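Side-chain contacts in AA10A (PDB 5UIZ), which is a copper-dependent lytic polysaccharide monooxygenase of family AA10 that probably cleaves crystalline polysaccharide chains, such as those of cellulose, by oxidation: residues L138-S143 against T202-S207; D147-Y152 against Q183-T188. All coordinates share one frame; numbering follows the deposited sequence.

Contact 1: L138-S143 against T202-S207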
ATOM      1  N   LEU A 138      -0.332  10.610   3.938  1.00 16.74           N
ATOM      2  CA  LEU A 138       0.985  10.139   3.663  1.00 17.04           C
ATOM      3  C   LEU A 138       1.883  10.822   4.660  1.00 17.22           C
ATOM      4  O   LEU A 138       1.714  12.010   4.966  1.00 14.43           O
ATOM      5  CB  LEU A 138       1.405  10.534   2.229  1.00 20.05           C
ATOM      6  CG  LEU A 138       2.755   9.890   1.831  1.00 23.55           C
ATOM      7  CD1 LEU A 138       2.446   8.619   1.046  1.00 25.95           C
ATOM      8  CD2 LEU A 138       3.732  10.758   1.066  1.00 24.70           C
ATOM      9  N   TYR A 139       2.841  10.068   5.189  1.00 18.09           N
ATOM     10  CA  TYR A 139       3.894  10.614   5.989  1.00 19.19           C
ATOM     11  C   TYR A 139       5.175  10.319   5.254  1.00 20.92           C
ATOM     12  O   TYR A 139       5.427   9.186   4.904  1.00 17.34           O
ATOM     13  CB  TYR A 139       3.931   9.971   7.360  1.00 19.49           C
ATOM     14  CG  TYR A 139       5.023  10.463   8.273  1.00 21.14           C
ATOM     15  CD1 TYR A 139       5.005  11.747   8.772  1.00 22.68           C
ATOM     16  CD2 TYR A 139       6.031   9.614   8.736  1.00 26.34           C
ATOM     17  CE1 TYR A 139       5.987  12.214   9.629  1.00 23.92           C
ATOM     18  CE2 TYR A 139       6.992  10.064   9.652  1.00 26.68           C
ATOM     19  CZ  TYR A 139       6.959  11.383  10.078  1.00 26.03           C
ATOM     20  OH  TYR A 139       7.939  11.864  10.952  1.00 27.71           O
ATOM     21  N   ASP A 140       5.997  11.339   5.085  1.00 21.42           N
ATOM     22  CA  ASP A 140       7.288  11.195   4.437  1.00 24.64           C
ATOM     23  C   ASP A 140       8.313  11.888   5.310  1.00 26.14           C
ATOM     24  O   ASP A 140       8.346  13.114   5.341  1.00 24.50           O
ATOM     25  CB  ASP A 140       7.221  11.886   3.070  1.00 25.22           C
ATOM     26  CG  ASP A 140       8.616  12.024   2.410  1.00 25.69           C
ATOM     27  OD1 ASP A 140       9.556  11.306   2.818  1.00 28.32           O
ATOM     28  OD2 ASP A 140       8.755  12.883   1.524  1.00 23.34           O
ATOM     29  N   GLN A 141       9.166  11.130   5.993  0.60 28.79           N
ATOM     30  CA  GLN A 141      10.130  11.738   6.943  0.60 32.20           C
ATOM     31  C   GLN A 141      11.172  12.622   6.259  0.60 29.13           C
ATOM     32  O   GLN A 141      11.606  13.606   6.836  0.60 30.61           O
ATOM     33  CB  GLN A 141      10.818  10.665   7.814  0.60 38.25           C
ATOM     34  CG  GLN A 141      11.229  11.106   9.235  0.60 41.74           C
ATOM     35  CD  GLN A 141      12.614  11.717   9.338  0.60 42.92           C
ATOM     36  OE1 GLN A 141      13.452  11.570   8.440  0.60 44.40           O
ATOM     37  NE2 GLN A 141      12.869  12.394  10.453  0.60 41.23           N
ATOM     38  N   ALA A 142      11.528  12.307   5.024  1.00 25.05           N
ATOM     39  CA  ALA A 142      12.496  13.089   4.292  1.00 25.12           C
ATOM     40  C   ALA A 142      11.956  14.336   3.603  1.00 25.07           C
ATOM     41  O   ALA A 142      12.756  15.106   3.047  1.00 28.01           O
ATOM     42  CB  ALA A 142      13.164  12.191   3.255  1.00 26.82           C
ATOM     43  N   SER A 143      10.638  14.564   3.609  1.00 24.32           N
ATOM     44  CA  SER A 143      10.051  15.721   2.932  1.00 27.18           C
ATOM     45  C   SER A 143      10.542  15.842   1.487  1.00 26.35           C
ATOM     46  O   SER A 143      11.039  16.854   1.091  1.00 29.30           O
ATOM     47  CB  SER A 143      10.396  17.024   3.699  1.00 28.91           C
ATOM     48  OG  SER A 143      10.045  16.858   5.038  1.00 32.36           O
ATOM     49  N   THR A 202      -1.997   3.111  -3.823  1.00 14.19           N
ATOM     50  CA  THR A 202      -1.488   4.476  -3.956  1.00 15.07           C
ATOM     51  C   THR A 202      -0.042   4.469  -4.523  1.00 15.00           C
ATOM     52  O   THR A 202       0.852   3.764  -4.014  1.00 15.22           O
ATOM     53  CB  THR A 202      -1.509   5.201  -2.596  1.00 15.46           C
ATOM     54  OG1 THR A 202      -2.836   5.236  -2.104  1.00 16.56           O
ATOM     55  CG2 THR A 202      -1.029   6.620  -2.709  1.00 15.97           C
ATOM     56  N   ILE A 203       0.119   5.202  -5.615  1.00 14.58           N
ATOM     57  CA  ILE A 203       1.383   5.462  -6.247  1.00 14.83           C
ATOM     58  C   ILE A 203       1.834   6.890  -5.930  1.00 15.40           C
ATOM     59  O   ILE A 203       1.211   7.899  -6.302  1.00 13.64           O
ATOM     60  CB  ILE A 203       1.329   5.317  -7.778  1.00 15.12           C
ATOM     61  CG1 ILE A 203       0.733   3.966  -8.190  1.00 15.84           C
ATOM     62  CG2 ILE A 203       2.743   5.405  -8.360  1.00 15.40           C
ATOM     63  CD1 ILE A 203       0.632   3.832  -9.709  1.00 16.41           C
ATOM     64  N   TRP A 204       2.965   6.956  -5.255  1.00 16.49           N
ATOM     65  CA  TRP A 204       3.506   8.208  -4.833  1.00 16.63           C
ATOM     66  C   TRP A 204       4.820   8.355  -5.532  1.00 16.24           C
ATOM     67  O   TRP A 204       5.710   7.550  -5.363  1.00 17.36           O
ATOM     68  CB  TRP A 204       3.614   8.256  -3.289  1.00 17.33           C
ATOM     69  CG  TRP A 204       4.576   9.268  -2.790  1.00 17.85           C
ATOM     70  CD1 TRP A 204       4.781  10.522  -3.284  1.00 18.71           C
ATOM     71  CD2 TRP A 204       5.470   9.110  -1.705  1.00 18.46           C
ATOM     72  NE1 TRP A 204       5.741  11.153  -2.556  1.00 19.32           N
ATOM     73  CE2 TRP A 204       6.180  10.318  -1.575  1.00 18.70           C
ATOM     74  CE3 TRP A 204       5.708   8.076  -0.796  1.00 19.74           C
ATOM     75  CZ2 TRP A 204       7.173  10.515  -0.612  1.00 20.22           C
ATOM     76  CZ3 TRP A 204       6.702   8.253   0.183  1.00 20.77           C
ATOM     77  CH2 TRP A 204       7.435   9.463   0.256  1.00 20.78           C
ATOM     78  N   LYS A 205       4.905   9.396  -6.359  1.00 16.48           N
ATOM     79  CA  LYS A 205       6.094   9.728  -7.115  1.00 17.52           C
ATOM     80  C   LYS A 205       6.783  10.889  -6.382  1.00 17.44           C
ATOM     81  O   LYS A 205       6.234  12.004  -6.317  1.00 16.09           O
ATOM     82  CB  LYS A 205       5.701  10.186  -8.534  1.00 18.51           C
ATOM     83  CG  LYS A 205       6.836  10.810  -9.319  1.00 20.97           C
ATOM     84  CD  LYS A 205       7.948   9.790  -9.541  1.00 23.15           C
ATOM     85  CE  LYS A 205       8.988  10.269 -10.555  1.00 24.74           C
ATOM     86  NZ  LYS A 205       9.737  11.450 -10.073  1.00 28.35           N
ATOM     87  N   ALA A 206       7.940  10.598  -5.806  1.00 17.86           N
ATOM     88  CA  ALA A 206       8.736  11.575  -5.083  1.00 19.66           C
ATOM     89  C   ALA A 206       9.310  12.554  -6.055  1.00 19.50           C
ATOM     90  O   ALA A 206       9.468  12.217  -7.230  1.00 22.76           O
ATOM     91  CB  ALA A 206       9.856  10.897  -4.307  1.00 19.91           C
ATOM     92  N   SER A 207       9.593  13.766  -5.569  1.00 20.16           N
ATOM     93  CA  SER A 207      10.091  14.863  -6.385  1.00 20.89           C
ATOM     94  C   SER A 207      11.613  14.966  -6.468  1.00 21.32           C
ATOM     95  O   SER A 207      12.113  15.664  -7.338  1.00 23.95           O
ATOM     96  CB  SER A 207       9.512  16.203  -5.933  1.00 21.77           C
ATOM     97  OG  SER A 207       8.098  16.170  -6.022  1.00 24.36           O
TER
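W204 reaches out from strand 198-206 and lays its indole against L138 and D140 at the end of strand 133-140. Over the six-membered ring sits one methyl of L138: CD2 is 3.6 Å from the ring centroid and only 9° off the ring normal, a CH-pi contact, and it comes equally near to W204 CE2, at 3.6 Å. The other methyl, CD1, lies toward the CE3 side of the same ring, 3.8 Å from W204 CE3. With CG anti to the backbone N (chi1 -173°), the leucine's branch is turned toward the indole, crossing it at about a right angle.

D140 takes the far end of the indole. Its CG lies 3.5 Å from W204 CH2 and its OD2 lies 3.6 Å from W204 CZ2, the carboxylate plane turned 60° from that of the ring. No hydrogen bond joins the two segments; the carboxylate is bonded to residues around the copper site and to its own turn. OD2 accepts from the backbone N of H144, whereas OD1 receives weak bonds from the backbone N of A142 and from the amino-terminal N of H37. Together these bonds, chiefly the one from H144, probably limit the rotation of the buried carboxylate. A type I turn from D140 to S143, closed by S143 N to D140 O at 3.2 Å, leads the chain on to H144.

W204 also stacks on Y213 and gives a weak bond from NE1 to G145 O, and L138 packs on F149. H37 and H144 bind the copper ion, which is about 5 Å from the nearest atom of the D140 side chain. D140 thus belongs to the second shell of the histidine brace, the copper site characteristic of lytic polysaccharide monooxygenases, with W204 and L138 packed behind it.

Contact 2: D147-Y152 against Q183-T188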
ATOM      1  N   ASP A 147       5.600  14.687  -7.065  1.00 18.73           N
ATOM      2  CA  ASP A 147       5.261  15.139  -8.433  1.00 19.36           C
ATOM      3  C   ASP A 147       3.807  14.865  -8.690  1.00 19.60           C
ATOM      4  O   ASP A 147       3.093  15.705  -9.290  1.00 20.19           O
ATOM      5  CB  ASP A 147       6.065  14.430  -9.480  1.00 19.62           C
ATOM      6  CG  ASP A 147       7.502  14.761  -9.405  1.00 21.50           C
ATOM      7  OD1 ASP A 147       7.904  15.750  -8.742  1.00 22.82           O
ATOM      8  OD2 ASP A 147       8.268  14.035 -10.045  1.00 25.59           O
ATOM      9  N   TYR A 148       3.359  13.742  -8.166  1.00 16.88           N
ATOM     10  CA  TYR A 148       1.936  13.373  -8.205  1.00 16.83           C
ATOM     11  C   TYR A 148       1.675  12.165  -7.307  1.00 15.72           C
ATOM     12  O   TYR A 148       2.594  11.482  -6.890  1.00 16.91           O
ATOM     13  CB  TYR A 148       1.512  13.017  -9.643  1.00 17.09           C
ATOM     14  CG  TYR A 148       2.305  11.847 -10.236  1.00 16.81           C
ATOM     15  CD1 TYR A 148       1.938  10.525  -9.983  1.00 16.61           C
ATOM     16  CD2 TYR A 148       3.395  12.065 -11.039  1.00 16.33           C
ATOM     17  CE1 TYR A 148       2.676   9.454 -10.497  1.00 16.67           C
ATOM     18  CE2 TYR A 148       4.121  11.008 -11.569  1.00 17.07           C
ATOM     19  CZ  TYR A 148       3.739   9.705 -11.308  1.00 18.03           C
ATOM     20  OH  TYR A 148       4.464   8.666 -11.822  1.00 19.38           O
ATOM     21  N   PHE A 149       0.416  11.911  -7.050  1.00 16.24           N
ATOM     22  CA  PHE A 149      -0.063  10.678  -6.479  1.00 17.32           C
ATOM     23  C   PHE A 149      -1.093  10.142  -7.434  1.00 17.63           C
ATOM     24  O   PHE A 149      -1.887  10.954  -7.981  1.00 18.61           O
ATOM     25  CB  PHE A 149      -0.783  10.926  -5.180  1.00 18.08           C
ATOM     26  CG  PHE A 149       0.089  11.420  -4.095  1.00 17.51           C
ATOM     27  CD1 PHE A 149       0.714  10.519  -3.238  1.00 17.68           C
ATOM     28  CD2 PHE A 149       0.252  12.763  -3.895  1.00 16.61           C
ATOM     29  CE1 PHE A 149       1.513  10.962  -2.217  1.00 17.71           C
ATOM     30  CE2 PHE A 149       1.043  13.222  -2.859  1.00 16.63           C
ATOM     31  CZ  PHE A 149       1.681  12.320  -2.015  1.00 16.92           C
ATOM     32  N   LEU A 150      -1.070   8.835  -7.667  1.00 16.59           N
ATOM     33  CA  LEU A 150      -2.205   8.120  -8.332  1.00 16.97           C
ATOM     34  C   LEU A 150      -2.874   7.202  -7.330  1.00 16.17           C
ATOM     35  O   LEU A 150      -2.192   6.557  -6.572  1.00 18.35           O
ATOM     36  CB  LEU A 150      -1.699   7.295  -9.514  1.00 17.12           C
ATOM     37  CG  LEU A 150      -0.978   8.144 -10.545  1.00 19.21           C
ATOM     38  CD1 LEU A 150      -0.339   7.287 -11.630  1.00 20.52           C
ATOM     39  CD2 LEU A 150      -1.931   9.140 -11.166  1.00 20.37           C
ATOM     40  N   VAL A 151      -4.193   7.188  -7.262  1.00 14.48           N
ATOM     41  CA  VAL A 151      -4.892   6.337  -6.324  1.00 14.64           C
ATOM     42  C   VAL A 151      -5.829   5.470  -7.097  1.00 15.28           C
ATOM     43  O   VAL A 151      -6.747   5.992  -7.760  1.00 15.27           O
ATOM     44  CB  VAL A 151      -5.657   7.150  -5.272  1.00 14.31           C
ATOM     45  CG1 VAL A 151      -6.355   6.225  -4.272  1.00 15.11           C
ATOM     46  CG2 VAL A 151      -4.724   8.053  -4.506  1.00 13.25           C
ATOM     47  N   TYR A 152      -5.570   4.156  -7.037  1.00 15.28           N
ATOM     48  CA  TYR A 152      -6.407   3.150  -7.630  1.00 14.62           C
ATOM     49  C   TYR A 152      -7.211   2.426  -6.534  1.00 14.22           C
ATOM     50  O   TYR A 152      -6.757   2.274  -5.391  1.00 15.45           O
ATOM     51  CB  TYR A 152      -5.536   2.146  -8.363  1.00 16.72           C
ATOM     52  CG  TYR A 152      -4.811   2.681  -9.559  1.00 18.26           C
ATOM     53  CD1 TYR A 152      -3.610   3.353  -9.423  1.00 18.32           C
ATOM     54  CD2 TYR A 152      -5.317   2.475 -10.842  1.00 20.24           C
ATOM     55  CE1 TYR A 152      -2.957   3.859 -10.505  1.00 19.73           C
ATOM     56  CE2 TYR A 152      -4.642   2.952 -11.930  1.00 21.37           C
ATOM     57  CZ  TYR A 152      -3.468   3.666 -11.750  1.00 21.24           C
ATOM     58  OH  TYR A 152      -2.815   4.141 -12.815  1.00 25.25           O
ATOM     59  N   GLN A 183       6.334  16.862   5.572  1.00 21.25           N
ATOM     60  CA  GLN A 183       6.341  15.546   6.187  1.00 22.19           C
ATOM     61  C   GLN A 183       4.987  14.871   6.161  1.00 20.55           C
ATOM     62  O   GLN A 183       4.912  13.637   6.134  1.00 19.72           O
ATOM     63  CB  GLN A 183       6.956  15.582   7.600  1.00 25.38           C
ATOM     64  CG  GLN A 183       8.440  15.894   7.500  1.00 29.23           C
ATOM     65  CD  GLN A 183       9.170  15.857   8.837  1.00 33.03           C
ATOM     66  OE1 GLN A 183       8.778  16.540   9.778  1.00 34.28           O
ATOM     67  NE2 GLN A 183      10.269  15.096   8.900  1.00 33.72           N
ATOM     68  N   ASN A 184       3.927  15.662   6.165  1.00 17.78           N
ATOM     69  CA  ASN A 184       2.590  15.162   6.082  1.00 17.79           C
ATOM     70  C   ASN A 184       1.874  15.729   4.879  1.00 19.00           C
ATOM     71  O   ASN A 184       1.836  16.938   4.673  1.00 19.80           O
ATOM     72  CB  ASN A 184       1.823  15.505   7.346  1.00 18.62           C
ATOM     73  CG  ASN A 184       2.393  14.817   8.559  1.00 19.02           C
ATOM     74  OD1 ASN A 184       2.035  13.649   8.896  1.00 18.45           O
ATOM     75  ND2 ASN A 184       3.365  15.484   9.160  1.00 17.09           N
ATOM     76  N   ILE A 185       1.297  14.849   4.077  1.00 21.08           N
ATOM     77  CA  ILE A 185       0.533  15.226   2.886  1.00 21.52           C
ATOM     78  C   ILE A 185      -0.765  14.502   2.999  1.00 22.34           C
ATOM     79  O   ILE A 185      -0.798  13.307   3.349  1.00 21.56           O
ATOM     80  CB  ILE A 185       1.238  14.818   1.617  1.00 22.62           C
ATOM     81  CG1 ILE A 185       2.528  15.656   1.441  1.00 24.45           C
ATOM     82  CG2 ILE A 185       0.331  15.035   0.413  1.00 24.59           C
ATOM     83  CD1 ILE A 185       3.435  15.281   0.259  1.00 23.18           C
ATOM     84  N   GLN A 186      -1.849  15.222   2.775  1.00 24.18           N
ATOM     85  CA  GLN A 186      -3.150  14.578   2.736  1.00 25.55           C
ATOM     86  C   GLN A 186      -4.086  15.188   1.737  1.00 22.88           C
ATOM     87  O   GLN A 186      -3.969  16.357   1.440  1.00 20.70           O
ATOM     88  CB  GLN A 186      -3.788  14.565   4.108  1.00 31.10           C
ATOM     89  CG  GLN A 186      -4.201  15.925   4.622  1.00 36.58           C
ATOM     90  CD  GLN A 186      -4.891  15.813   5.943  1.00 42.41           C
ATOM     91  OE1 GLN A 186      -4.516  14.972   6.737  1.00 47.62           O
ATOM     92  NE2 GLN A 186      -5.897  16.678   6.201  1.00 47.98           N
ATOM     93  N   PHE A 187      -4.983  14.358   1.225  1.00 20.80           N
ATOM     94  CA  PHE A 187      -5.968  14.738   0.198  1.00 20.07           C
ATOM     95  C   PHE A 187      -7.114  13.719   0.218  1.00 18.96           C
ATOM     96  O   PHE A 187      -6.930  12.591   0.637  1.00 18.57           O
ATOM     97  CB  PHE A 187      -5.342  14.804  -1.190  1.00 20.04           C
ATOM     98  CG  PHE A 187      -4.633  13.543  -1.609  1.00 18.70           C
ATOM     99  CD1 PHE A 187      -5.312  12.549  -2.288  1.00 19.04           C
ATOM    100  CD2 PHE A 187      -3.297  13.363  -1.340  1.00 18.86           C
ATOM    101  CE1 PHE A 187      -4.659  11.392  -2.676  1.00 19.35           C
ATOM    102  CE2 PHE A 187      -2.654  12.212  -1.696  1.00 18.48           C
ATOM    103  CZ  PHE A 187      -3.354  11.214  -2.363  1.00 19.21           C
ATOM    104  N   THR A 188      -8.269  14.145  -0.222  1.00 18.28           N
ATOM    105  CA  THR A 188      -9.505  13.393  -0.151  1.00 19.48           C
ATOM    106  C   THR A 188      -9.816  12.826  -1.531  1.00 19.41           C
ATOM    107  O   THR A 188      -9.627  13.489  -2.534  1.00 18.67           O
ATOM    108  CB  THR A 188     -10.655  14.321   0.307  1.00 20.78           C
ATOM    109  OG1 THR A 188     -10.238  15.028   1.478  1.00 23.70           O
ATOM    110  CG2 THR A 188     -11.910  13.542   0.618  1.00 20.65           C
TER
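Strands 148-152 and 184-188 run in roughly the same direction, their axes 10.6 Å apart at closest approach and inclined at 46°, a spacing bridged by side chains alone. F149 and F187 contribute most of the buried surface. Their rings meet obliquely, with planes 44° apart and centroids separated by 5.0 Å. F187 CE2 stands over one face of the F149 ring, offset toward its rim and 3.7 Å from F149 CD2. The F187 CG lies between its backbone N and carbonyl carbon (chi1 55°), a setting that carries the ring across to the other strand. Its CZ comes 3.8 Å from F149 CB.

I185 meets the outer part of the F149 ring through its branch methyl, CG2 being 3.8 Å from F149 CE2, while its CD1 lies farther off, near CZ. V151 approaches F187 at the ring edge, close to the ring plane, with CG2 3.8 Å from F187 CE1. Were F149 replaced by an alanine, F187 CE2 and I185 CG2 would probably lose the ring they pack on, with the F187 ring less hindered from turning.

Beyond the pair, F149 meets the W204 ring on strand 198-206, and V151 touches V200 there as well as I136 on strand 133-140. F187 packs against H174 of strand 170-175 and Y179 of the following loop, so side chains from both sheets close round the contact.

Overall arrangement
Contacts 1 and 2 lie side by side, their centres 8 Å apart, and both join the same two sheets of an immunoglobulin-like beta sandwich. Strands 133-140 and 184-190 are neighbours in the three-stranded sheet, strands 146-154 and 198-206 in the mixed one. Along the chain the order is 138-143, 147-152, 183-188, 202-207, with contact 2 nested inside the loop closed by contact 1. Hydrogen bonds at the strand ends probably tie the two contacts together: D140 N with Q183 O, and S207 OG with D147 OD1. Contact 1 lies against the copper site, while contact 2 lies farther from the metal, in the interior between the sheets, and meets contact 1 where F149 packs on L138 and W204.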